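Local coordinates for processed glycerol phosphate lipoteichoic acid synthase 2 (Bacillus subtilis, PDB 2W8D), which belongs to the lipoteichoic acid synthases and carries a magnesium-binding domain of the sulfatase family, within the alkaline phosphatase clan, at residues A[38-43]-A[257-262]; A[44-49]-A[223-228]; A[75-80]-A[286-291]. All blocks are in the same frame, centred on the assembly; numbering follows the deposited sequence.

How the contacts relate
From the N terminus, strand 33-39 runs out into residues 38-43, and the loop they open is closed when 257-262 returns from the neighbouring parallel strand 251-257, giving contact 1. Contact 2 is nested inside that loop: 44-49 follows directly and meets helix 219-244 at 223-228. Contact 3 begins later, at the end of strand 70-76, and ends at 286-291, so it crosses both other contacts. Tyr224 OH joins contacts 1 and 2 through Ser41 O and Gln43 N. The backbone pairs Gly257 with Pro291 and Ser44 with Arg289 bring in contact 3, tying the mixed sheet, helix 219-244 and the metal site together.

Contact 1. Residues A[38-43]-A[257-262]; sequences SLESLQ and GDHYGI. With MG (magnesium ion), chain C.
Glu40, Asp258 and His259 meet at a magnesium ion, making this a buried metal-site contact where the parallel strands 33-39 and 251-257 end side by side. The strands are still bridged at Leu39 and Gly257, whose CA atoms lie 4.5 Å apart. From Leu39 the chain turns at once, Leu39 to Leu42 forming a type II beta turn. Glycine suits position 257, because its CA is approached closely by two carbonyl oxygens, those of Leu39 and Leu42.

Glu40 grips the metal with both carboxylate oxygens, OE1 at 2.2 Å and OE2 at 2.1 Å from the magnesium. Although it sets out away from 257-262, with CG anti to the backbone N (chi1 -173°), its chain bends at chi2 and brings the carboxylate back. Asp258 binds through OD2 alone, 2.1 Å from the magnesium, with its carboxylate turned 80° from that of Glu40. Its other oxygen, OD1, takes the N-H of Ser41 at 2.7 Å on the syn side. Held at NE2 by the metal (2.2 Å) and at ND1 by Tyr260 O, the His259 imidazole has little freedom to rotate. Ser41 OG donates to the anti lone pair of Glu40 OE2, so this one serine steadies both acidic ligands.

The phosphothreonine at position 84 belongs to the same site. Acidic and histidine ligands gathered where parallel strands run out into loops are characteristic of the alkaline phosphatase clan.

Contact 2. Residues A[44-49]-A[223-228]; sequences SFIIDY and NYFQSA
Ile46 drives its branched side chain between Tyr224 and Phe225 of helix 219-244, and this wedge is the tight part of an otherwise loose aromatic contact. The backbones stay well apart, with the CA atoms of Ile46 and Phe225 8.1 Å from each other, so the gap is bridged entirely by side chains. Ile46 CG1 reaches the edge of the Tyr224 ring, 3.4 Å from CE2, while CD1 goes on to the neighbouring ring and lies 3.6 Å from Phe225 CE1. Isoleucine suits the place because its longer branch offers two carbons in succession: chi1 (-81°) puts CG1 at Tyr224, and chi2 (-51°) turns CD1 to Phe225. All three of these residues are buried.

At the partly exposed Phe45 and Tyr49 the packing slackens. Phe45 touches Tyr224 with its tip, CZ to CE2 at 3.8 Å, but the near-parallel rings are slid so far that they barely overlap, their centroids 6.0 Å apart. Tyr49 and Phe225 are related in the same way, with Tyr49 CD2 4.0 Å from Phe225 CE1. Tyrosine suits both of its places because its ring packs while its hydroxyl finds a polar partner: Tyr49 OH bonds to Val273 O, and Tyr224 OH bonds to Ser41 O and Gln43 N.

Through the side chains of Phe45 and Ile46, the 3-10 segment 44-46 faces helix 219-244. Helix 267-273 borders the same cluster, with Val273 touching both Phe45 and Phe225, and Phe202 meets Tyr224 edge-to-face, while Ile47 packs on helix 58-65.

Contact 3. Residues A[75-80]-A[286-291]; sequences FFHQTG and QLQRVP
His77 NE2 donates an almost straight hydrogen bond to Gln288 OE1, 2.7 Å long with an N-H...O angle of 174°. The amide oxygen lies at the ring edge, in the imidazole plane, and receives the proton on a lone pair. The bend at chi2 (-48°) places CD of Gln288, and the amide then turns OE1 to the ring edge; a glutamine offers a carbonyl acceptor for the N-H of histidine.

Next to it, Phe76 and Arg289 run side by side. Arg289 CG sits over one face of the Phe76 ring, 3.9 Å from the centroid, in a CH-pi contact, while the ring's own CZ lies over the centre of the guanidinium, 3.6 Å from Arg289 CZ. The two planes are 56° apart, so this is no flat stack. Arginine suits the place because its aliphatic CG can lie over the ring, toward the rim, while the guanidinium keeps its N-H groups for other partners.

The backbones are joined by a single bridge where strand 70-76 meets the loop leading into its antiparallel partner, strand 292-296, in the mixed sheet of this sulfatase-type domain. Val290 N donates to Phe75 O at 3.0 Å, and a weak bond runs from His77 N to Gln288 O. Val290 CG2 packs on Phe75 CD2.

Further out, His77 ND1 shares a hydrogen bond with Thr79 OG1, and Gln288 NE2 bonds to Asn284 O. Arg289 NH1 bonds to Gln286 O and OE1, and its NE to Asn74 OD1.

Contact 1. Residues A[38-43]-A[257-262]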
loop_
_atom_site.group_PDB
_atom_site.type_symbol
_atom_site.label_atom_id
_atom_site.label_comp_id
_atom_site.label_asym_id
_atom_site.label_seq_id
_atom_site.Cartn_x
_atom_site.Cartn_y
_atom_site.Cartn_z
ATOM N N SER A 38 -2.671 4.028 4.977
ATOM C CA SER A 38 -3.207 2.751 4.576
ATOM C C SER A 38 -4.714 2.779 4.748
ATOM O O SER A 38 -5.212 2.851 5.872
ATOM C CB SER A 38 -2.590 1.647 5.448
ATOM O OG SER A 38 -3.312 0.431 5.356
ATOM N N LEU A 39 -5.430 2.711 3.622
ATOM C CA LEU A 39 -6.904 2.756 3.536
ATOM C C LEU A 39 -7.462 1.357 3.617
ATOM O O LEU A 39 -7.506 0.634 2.605
ATOM C CB LEU A 39 -7.305 3.359 2.202
ATOM C CG LEU A 39 -6.747 4.754 1.925
ATOM C CD1 LEU A 39 -7.061 5.214 0.524
ATOM C CD2 LEU A 39 -7.286 5.765 2.933
ATOM N N GLU A 40 -7.875 0.957 4.811
ATOM C CA GLU A 40 -8.259 -0.416 5.111
ATOM C C GLU A 40 -9.317 -0.991 4.156
ATOM O O GLU A 40 -10.422 -0.404 4.004
ATOM C CB GLU A 40 -8.809 -0.472 6.551
ATOM C CG GLU A 40 -9.106 -1.857 7.106
ATOM C CD GLU A 40 -8.004 -2.879 6.855
ATOM O OE1 GLU A 40 -6.859 -2.706 7.366
ATOM O OE2 GLU A 40 -8.289 -3.865 6.125
ATOM N N SER A 41 -8.983 -2.141 3.548
ATOM C CA SER A 41 -9.935 -2.968 2.788
ATOM C C SER A 41 -10.628 -2.223 1.645
ATOM O O SER A 41 -11.691 -2.643 1.194
ATOM C CB SER A 41 -11.006 -3.533 3.720
ATOM O OG SER A 41 -10.482 -4.469 4.647
ATOM N N LEU A 42 -10.031 -1.115 1.197
ATOM C CA LEU A 42 -10.627 -0.268 0.157
ATOM C C LEU A 42 -10.204 -0.665 -1.271
ATOM O O LEU A 42 -9.018 -0.641 -1.616
ATOM C CB LEU A 42 -10.287 1.192 0.429
ATOM C CG LEU A 42 -11.132 2.135 -0.436
ATOM C CD1 LEU A 42 -12.607 2.096 -0.015
ATOM C CD2 LEU A 42 -10.579 3.561 -0.417
ATOM N N GLN A 43 -11.174 -1.040 -2.092
ATOM C CA GLN A 43 -10.901 -1.508 -3.485
ATOM C C GLN A 43 -11.236 -0.386 -4.468
ATOM O O GLN A 43 -12.096 0.439 -4.199
ATOM C CB GLN A 43 -11.727 -2.772 -3.812
ATOM C CG GLN A 43 -11.333 -3.992 -2.955
ATOM C CD GLN A 43 -12.282 -5.182 -3.059
ATOM O OE1 GLN A 43 -12.463 -5.777 -4.144
ATOM N NE2 GLN A 43 -12.866 -5.562 -1.929
ATOM N N GLY A 257 -5.185 1.583 -0.783
ATOM C CA GLY A 257 -5.984 0.498 -0.220
ATOM C C GLY A 257 -5.023 -0.645 0.071
ATOM O O GLY A 257 -4.132 -0.915 -0.744
ATOM N N ASP A 258 -5.164 -1.310 1.218
ATOM C CA ASP A 258 -4.157 -2.355 1.565
ATOM C C ASP A 258 -4.389 -3.721 0.867
ATOM O O ASP A 258 -3.431 -4.401 0.485
ATOM C CB ASP A 258 -3.948 -2.472 3.087
ATOM C CG ASP A 258 -5.215 -2.852 3.839
ATOM O OD1 ASP A 258 -6.334 -2.754 3.271
ATOM O OD2 ASP A 258 -5.092 -3.295 5.005
ATOM N N HIS A 259 -5.655 -4.097 0.644
ATOM C CA HIS A 259 -5.964 -5.375 -0.024
ATOM C C HIS A 259 -7.450 -5.410 -0.208
ATOM O O HIS A 259 -8.112 -4.456 0.201
ATOM C CB HIS A 259 -5.544 -6.547 0.886
ATOM C CG HIS A 259 -6.025 -6.366 2.288
ATOM N ND1 HIS A 259 -7.340 -6.609 2.667
ATOM C CD2 HIS A 259 -5.397 -5.865 3.379
ATOM C CE1 HIS A 259 -7.479 -6.320 3.947
ATOM N NE2 HIS A 259 -6.319 -5.852 4.401
ATOM N N TYR A 260 -8.007 -6.504 -0.750
ATOM C CA TYR A 260 -9.463 -6.506 -0.970
ATOM C C TYR A 260 -10.198 -6.550 0.339
ATOM O O TYR A 260 -9.709 -7.118 1.287
ATOM C CB TYR A 260 -9.936 -7.679 -1.854
ATOM C CG TYR A 260 -9.673 -9.025 -1.218
ATOM C CD1 TYR A 260 -10.634 -9.620 -0.430
ATOM C CD2 TYR A 260 -8.429 -9.665 -1.348
ATOM C CE1 TYR A 260 -10.415 -10.873 0.175
ATOM C CE2 TYR A 260 -8.173 -10.927 -0.727
ATOM C CZ TYR A 260 -9.202 -11.504 0.027
ATOM O OH TYR A 260 -9.055 -12.684 0.654
ATOM N N GLY A 261 -11.398 -5.989 0.379
ATOM C CA GLY A 261 -12.264 -6.169 1.524
ATOM C C GLY A 261 -13.324 -7.241 1.280
ATOM O O GLY A 261 -13.783 -7.901 2.225
ATOM N N ILE A 262 -13.730 -7.399 0.020
ATOM C CA ILE A 262 -14.802 -8.323 -0.331
ATOM C C ILE A 262 -14.251 -9.567 -1.059
ATOM O O ILE A 262 -13.887 -9.489 -2.243
ATOM C CB ILE A 262 -15.850 -7.636 -1.243
ATOM C CG1 ILE A 262 -16.274 -6.257 -0.694
ATOM C CG2 ILE A 262 -17.061 -8.567 -1.438
ATOM C CD1 ILE A 262 -16.933 -6.341 0.689
HETATM MG MG MG C . -6.327 -4.542 6.202
#

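Contact 2. Residues A[44-49]-A[223-228]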
loop_
_atom_site.group_PDB
_atom_site.type_symbol
_atom_site.label_atom_id
_atom_site.label_comp_id
_atom_site.label_asym_id
_atom_site.label_seq_id
_atom_site.Cartn_x
_atom_site.Cartn_y
_atom_site.Cartn_z
ATOM N N SER A 44 -10.584 -0.404 -5.621
ATOM C CA SER A 44 -10.743 0.624 -6.630
ATOM C C SER A 44 -12.157 0.712 -7.206
ATOM O O SER A 44 -12.534 1.771 -7.667
ATOM C CB SER A 44 -9.736 0.415 -7.775
ATOM O OG SER A 44 -8.387 0.693 -7.369
ATOM N N PHE A 45 -12.936 -0.372 -7.202
ATOM C CA PHE A 45 -14.302 -0.273 -7.743
ATOM C C PHE A 45 -15.167 0.774 -7.035
ATOM O O PHE A 45 -16.100 1.299 -7.635
ATOM C CB PHE A 45 -15.033 -1.626 -7.817
ATOM C CG PHE A 45 -15.609 -2.084 -6.508
ATOM C CD1 PHE A 45 -16.885 -1.723 -6.138
ATOM C CD2 PHE A 45 -14.875 -2.889 -5.654
ATOM C CE1 PHE A 45 -17.409 -2.147 -4.897
ATOM C CE2 PHE A 45 -15.394 -3.328 -4.458
ATOM C CZ PHE A 45 -16.653 -2.935 -4.064
ATOM N N ILE A 46 -14.863 1.038 -5.770
ATOM C CA ILE A 46 -15.516 2.059 -4.971
ATOM C C ILE A 46 -15.353 3.489 -5.499
ATOM O O ILE A 46 -16.236 4.329 -5.293
ATOM C CB ILE A 46 -15.020 2.008 -3.506
ATOM C CG1 ILE A 46 -15.788 0.901 -2.789
ATOM C CG2 ILE A 46 -15.373 3.212 -2.788
ATOM C CD1 ILE A 46 -17.338 1.023 -2.979
ATOM N N ILE A 47 -14.227 3.753 -6.160
ATOM C CA ILE A 47 -13.947 5.066 -6.724
ATOM C C ILE A 47 -14.959 5.355 -7.827
ATOM O O ILE A 47 -15.128 4.562 -8.765
ATOM C CB ILE A 47 -12.490 5.163 -7.228
ATOM C CG1 ILE A 47 -11.493 4.965 -6.085
ATOM C CG2 ILE A 47 -12.224 6.509 -7.866
ATOM C CD1 ILE A 47 -11.728 5.839 -4.838
ATOM N N ASP A 48 -15.691 6.440 -7.652
ATOM C CA ASP A 48 -16.749 6.891 -8.565
ATOM C C ASP A 48 -18.020 6.124 -8.479
ATOM O O ASP A 48 -18.940 6.409 -9.229
ATOM C CB ASP A 48 -16.273 7.008 -10.021
ATOM C CG ASP A 48 -15.332 8.190 -10.210
ATOM O OD1 ASP A 48 -15.395 9.133 -9.394
ATOM O OD2 ASP A 48 -14.508 8.180 -11.138
ATOM N N TYR A 49 -18.082 5.149 -7.574
ATOM C CA TYR A 49 -19.302 4.386 -7.374
ATOM C C TYR A 49 -20.355 5.251 -6.671
ATOM O O TYR A 49 -20.030 6.094 -5.817
ATOM C CB TYR A 49 -19.027 3.164 -6.527
ATOM C CG TYR A 49 -20.015 2.061 -6.790
ATOM C CD1 TYR A 49 -19.800 1.138 -7.818
ATOM C CD2 TYR A 49 -21.185 1.967 -6.053
ATOM C CE1 TYR A 49 -20.729 0.135 -8.096
ATOM C CE2 TYR A 49 -22.130 0.970 -6.326
ATOM C CZ TYR A 49 -21.885 0.061 -7.336
ATOM O OH TYR A 49 -22.800 -0.911 -7.599
ATOM N N ASN A 223 -22.979 -3.219 3.853
ATOM C CA ASN A 223 -22.407 -2.346 4.893
ATOM C C ASN A 223 -21.032 -1.823 4.511
ATOM O O ASN A 223 -20.526 -0.848 5.089
ATOM C CB ASN A 223 -22.326 -3.080 6.231
ATOM C CG ASN A 223 -23.694 -3.328 6.838
ATOM O OD1 ASN A 223 -24.692 -2.722 6.449
ATOM N ND2 ASN A 223 -23.747 -4.235 7.786
ATOM N N TYR A 224 -20.419 -2.484 3.538
ATOM C CA TYR A 224 -19.160 -2.018 3.001
ATOM C C TYR A 224 -19.249 -0.521 2.648
ATOM O O TYR A 224 -18.355 0.236 2.975
ATOM C CB TYR A 224 -18.825 -2.824 1.760
ATOM C CG TYR A 224 -17.449 -2.564 1.221
ATOM C CD1 TYR A 224 -16.299 -2.941 1.941
ATOM C CD2 TYR A 224 -17.283 -1.936 -0.009
ATOM C CE1 TYR A 224 -15.027 -2.691 1.430
ATOM C CE2 TYR A 224 -16.010 -1.691 -0.531
ATOM C CZ TYR A 224 -14.891 -2.075 0.174
ATOM O OH TYR A 224 -13.657 -1.842 -0.392
ATOM N N PHE A 225 -20.318 -0.134 1.956
ATOM C CA PHE A 225 -20.430 1.197 1.384
ATOM C C PHE A 225 -20.541 2.265 2.444
ATOM O O PHE A 225 -20.061 3.360 2.215
ATOM C CB PHE A 225 -21.632 1.323 0.438
ATOM C CG PHE A 225 -21.589 0.364 -0.691
ATOM C CD1 PHE A 225 -20.733 0.589 -1.787
ATOM C CD2 PHE A 225 -22.377 -0.786 -0.677
ATOM C CE1 PHE A 225 -20.660 -0.323 -2.860
ATOM C CE2 PHE A 225 -22.298 -1.709 -1.748
ATOM C CZ PHE A 225 -21.440 -1.464 -2.833
ATOM N N GLN A 226 -21.179 1.936 3.576
ATOM C CA GLN A 226 -21.266 2.814 4.737
ATOM C C GLN A 226 -19.937 3.056 5.432
ATOM O O GLN A 226 -19.611 4.199 5.746
ATOM C CB GLN A 226 -22.245 2.256 5.766
ATOM C CG GLN A 226 -23.651 2.175 5.270
ATOM C CD GLN A 226 -24.652 2.155 6.396
ATOM O OE1 GLN A 226 -24.300 1.911 7.549
ATOM N NE2 GLN A 226 -25.912 2.418 6.073
ATOM N N SER A 227 -19.163 2.000 5.690
ATOM C CA SER A 227 -17.871 2.221 6.342
ATOM C C SER A 227 -16.854 2.823 5.384
ATOM O O SER A 227 -15.964 3.558 5.807
ATOM C CB SER A 227 -17.324 0.981 7.076
ATOM O OG SER A 227 -17.614 -0.175 6.337
ATOM N N ALA A 228 -17.001 2.545 4.092
ATOM C CA ALA A 228 -16.154 3.212 3.097
ATOM C C ALA A 228 -16.442 4.740 3.099
ATOM O O ALA A 228 -15.521 5.547 3.018
ATOM C CB ALA A 228 -16.366 2.627 1.704
#

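Contact 3. Residues A[75-80]-A[286-291]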
loop_
_atom_site.group_PDB
_atom_site.type_symbol
_atom_site.label_atom_id
_atom_site.label_comp_id
_atom_site.label_asym_id
_atom_site.label_seq_id
_atom_site.Cartn_x
_atom_site.Cartn_y
_atom_site.Cartn_z
ATOM N N PHE A 75 -3.587 -0.243 -10.298
ATOM C CA PHE A 75 -2.626 -0.563 -9.263
ATOM C C PHE A 75 -3.213 -1.704 -8.425
ATOM O O PHE A 75 -4.363 -1.662 -8.056
ATOM C CB PHE A 75 -2.342 0.694 -8.422
ATOM C CG PHE A 75 -1.519 0.436 -7.208
ATOM C CD1 PHE A 75 -0.130 0.368 -7.287
ATOM C CD2 PHE A 75 -2.124 0.264 -5.982
ATOM C CE1 PHE A 75 0.640 0.125 -6.158
ATOM C CE2 PHE A 75 -1.367 0.011 -4.832
ATOM C CZ PHE A 75 -0.003 -0.060 -4.915
ATOM N N PHE A 76 -2.428 -2.733 -8.172
ATOM C CA PHE A 76 -2.913 -3.948 -7.573
ATOM C C PHE A 76 -2.244 -4.225 -6.221
ATOM O O PHE A 76 -1.021 -4.084 -6.079
ATOM C CB PHE A 76 -2.666 -5.129 -8.545
ATOM C CG PHE A 76 -3.461 -5.029 -9.835
ATOM C CD1 PHE A 76 -4.640 -5.769 -10.006
ATOM C CD2 PHE A 76 -3.035 -4.190 -10.880
ATOM C CE1 PHE A 76 -5.397 -5.663 -11.194
ATOM C CE2 PHE A 76 -3.782 -4.085 -12.067
ATOM C CZ PHE A 76 -4.960 -4.821 -12.218
ATOM N N HIS A 77 -3.020 -4.693 -5.244
ATOM C CA HIS A 77 -2.378 -5.228 -4.024
ATOM C C HIS A 77 -1.664 -6.563 -4.345
ATOM O O HIS A 77 -2.085 -7.306 -5.219
ATOM C CB HIS A 77 -3.378 -5.388 -2.878
ATOM C CG HIS A 77 -4.228 -6.614 -2.994
ATOM N ND1 HIS A 77 -3.850 -7.832 -2.456
ATOM C CD2 HIS A 77 -5.425 -6.817 -3.598
ATOM C CE1 HIS A 77 -4.780 -8.731 -2.723
ATOM N NE2 HIS A 77 -5.738 -8.146 -3.428
ATOM N N GLN A 78 -0.580 -6.860 -3.643
ATOM C CA GLN A 78 0.145 -8.098 -3.901
ATOM C C GLN A 78 0.276 -8.929 -2.632
ATOM O O GLN A 78 1.204 -9.734 -2.519
ATOM C CB GLN A 78 1.525 -7.785 -4.509
ATOM C CG GLN A 78 1.452 -7.004 -5.847
ATOM C CD GLN A 78 2.801 -6.553 -6.313
ATOM O OE1 GLN A 78 3.445 -5.717 -5.659
ATOM N NE2 GLN A 78 3.269 -7.118 -7.429
ATOM N N THR A 79 -0.660 -8.746 -1.705
ATOM C CA THR A 79 -0.621 -9.362 -0.398
ATOM C C THR A 79 -1.014 -10.823 -0.402
ATOM O O THR A 79 -1.673 -11.316 -1.345
ATOM C CB THR A 79 -1.535 -8.620 0.641
ATOM O OG1 THR A 79 -2.900 -8.754 0.260
ATOM C CG2 THR A 79 -1.166 -7.112 0.781
ATOM N N GLY A 80 -0.577 -11.515 0.653
ATOM C CA GLY A 80 -0.977 -12.899 0.929
ATOM C C GLY A 80 -1.622 -12.937 2.319
ATOM O O GLY A 80 -2.419 -12.030 2.707
ATOM N N GLN A 286 -9.774 -8.674 -11.739
ATOM C CA GLN A 286 -9.960 -7.249 -11.986
ATOM C C GLN A 286 -10.311 -6.497 -10.717
ATOM O O GLN A 286 -9.961 -5.332 -10.600
ATOM C CB GLN A 286 -11.015 -6.964 -13.101
ATOM C CG GLN A 286 -10.755 -7.717 -14.413
ATOM C CD GLN A 286 -9.288 -7.657 -14.827
ATOM O OE1 GLN A 286 -8.727 -6.582 -14.934
ATOM N NE2 GLN A 286 -8.665 -8.814 -15.050
ATOM N N LEU A 287 -10.986 -7.167 -9.776
ATOM C CA LEU A 287 -11.410 -6.526 -8.522
ATOM C C LEU A 287 -10.285 -6.385 -7.471
ATOM O O LEU A 287 -10.529 -5.917 -6.364
ATOM C CB LEU A 287 -12.614 -7.267 -7.913
ATOM C CG LEU A 287 -13.914 -6.963 -8.685
ATOM C CD1 LEU A 287 -14.964 -8.063 -8.478
ATOM C CD2 LEU A 287 -14.442 -5.546 -8.344
ATOM N N GLN A 288 -9.082 -6.853 -7.807
ATOM C CA GLN A 288 -7.932 -6.719 -6.922
ATOM C C GLN A 288 -7.241 -5.374 -7.136
ATOM O O GLN A 288 -6.244 -5.105 -6.489
ATOM C CB GLN A 288 -6.948 -7.887 -7.100
ATOM C CG GLN A 288 -7.587 -9.304 -6.892
ATOM C CD GLN A 288 -8.432 -9.422 -5.629
ATOM O OE1 GLN A 288 -7.915 -9.276 -4.512
ATOM N NE2 GLN A 288 -9.737 -9.670 -5.789
ATOM N N ARG A 289 -7.760 -4.533 -8.055
ATOM C CA ARG A 289 -7.317 -3.149 -8.102
ATOM C C ARG A 289 -7.630 -2.485 -6.739
ATOM O O ARG A 289 -8.760 -2.584 -6.235
ATOM C CB ARG A 289 -7.997 -2.387 -9.251
ATOM C CG ARG A 289 -7.356 -2.590 -10.634
ATOM C CD ARG A 289 -8.218 -1.982 -11.734
ATOM N NE ARG A 289 -7.658 -2.260 -13.064
ATOM C CZ ARG A 289 -7.844 -3.392 -13.758
ATOM N NH1 ARG A 289 -8.581 -4.378 -13.268
ATOM N NH2 ARG A 289 -7.294 -3.542 -14.953
ATOM N N VAL A 290 -6.614 -1.868 -6.143
ATOM C CA VAL A 290 -6.778 -0.945 -5.015
ATOM C C VAL A 290 -6.280 0.465 -5.393
ATOM O O VAL A 290 -5.332 0.616 -6.175
ATOM C CB VAL A 290 -6.085 -1.435 -3.712
ATOM C CG1 VAL A 290 -6.622 -2.843 -3.304
ATOM C CG2 VAL A 290 -4.595 -1.494 -3.892
ATOM N N PRO A 291 -6.935 1.502 -4.851
ATOM C CA PRO A 291 -6.528 2.845 -5.256
ATOM C C PRO A 291 -5.172 3.216 -4.672
ATOM O O PRO A 291 -4.796 2.696 -3.619
ATOM C CB PRO A 291 -7.632 3.758 -4.710
ATOM C CG PRO A 291 -8.309 2.974 -3.615
ATOM C CD PRO A 291 -8.003 1.484 -3.841
HETATM O O HOH W 1 -6.123 0.932 -8.690
#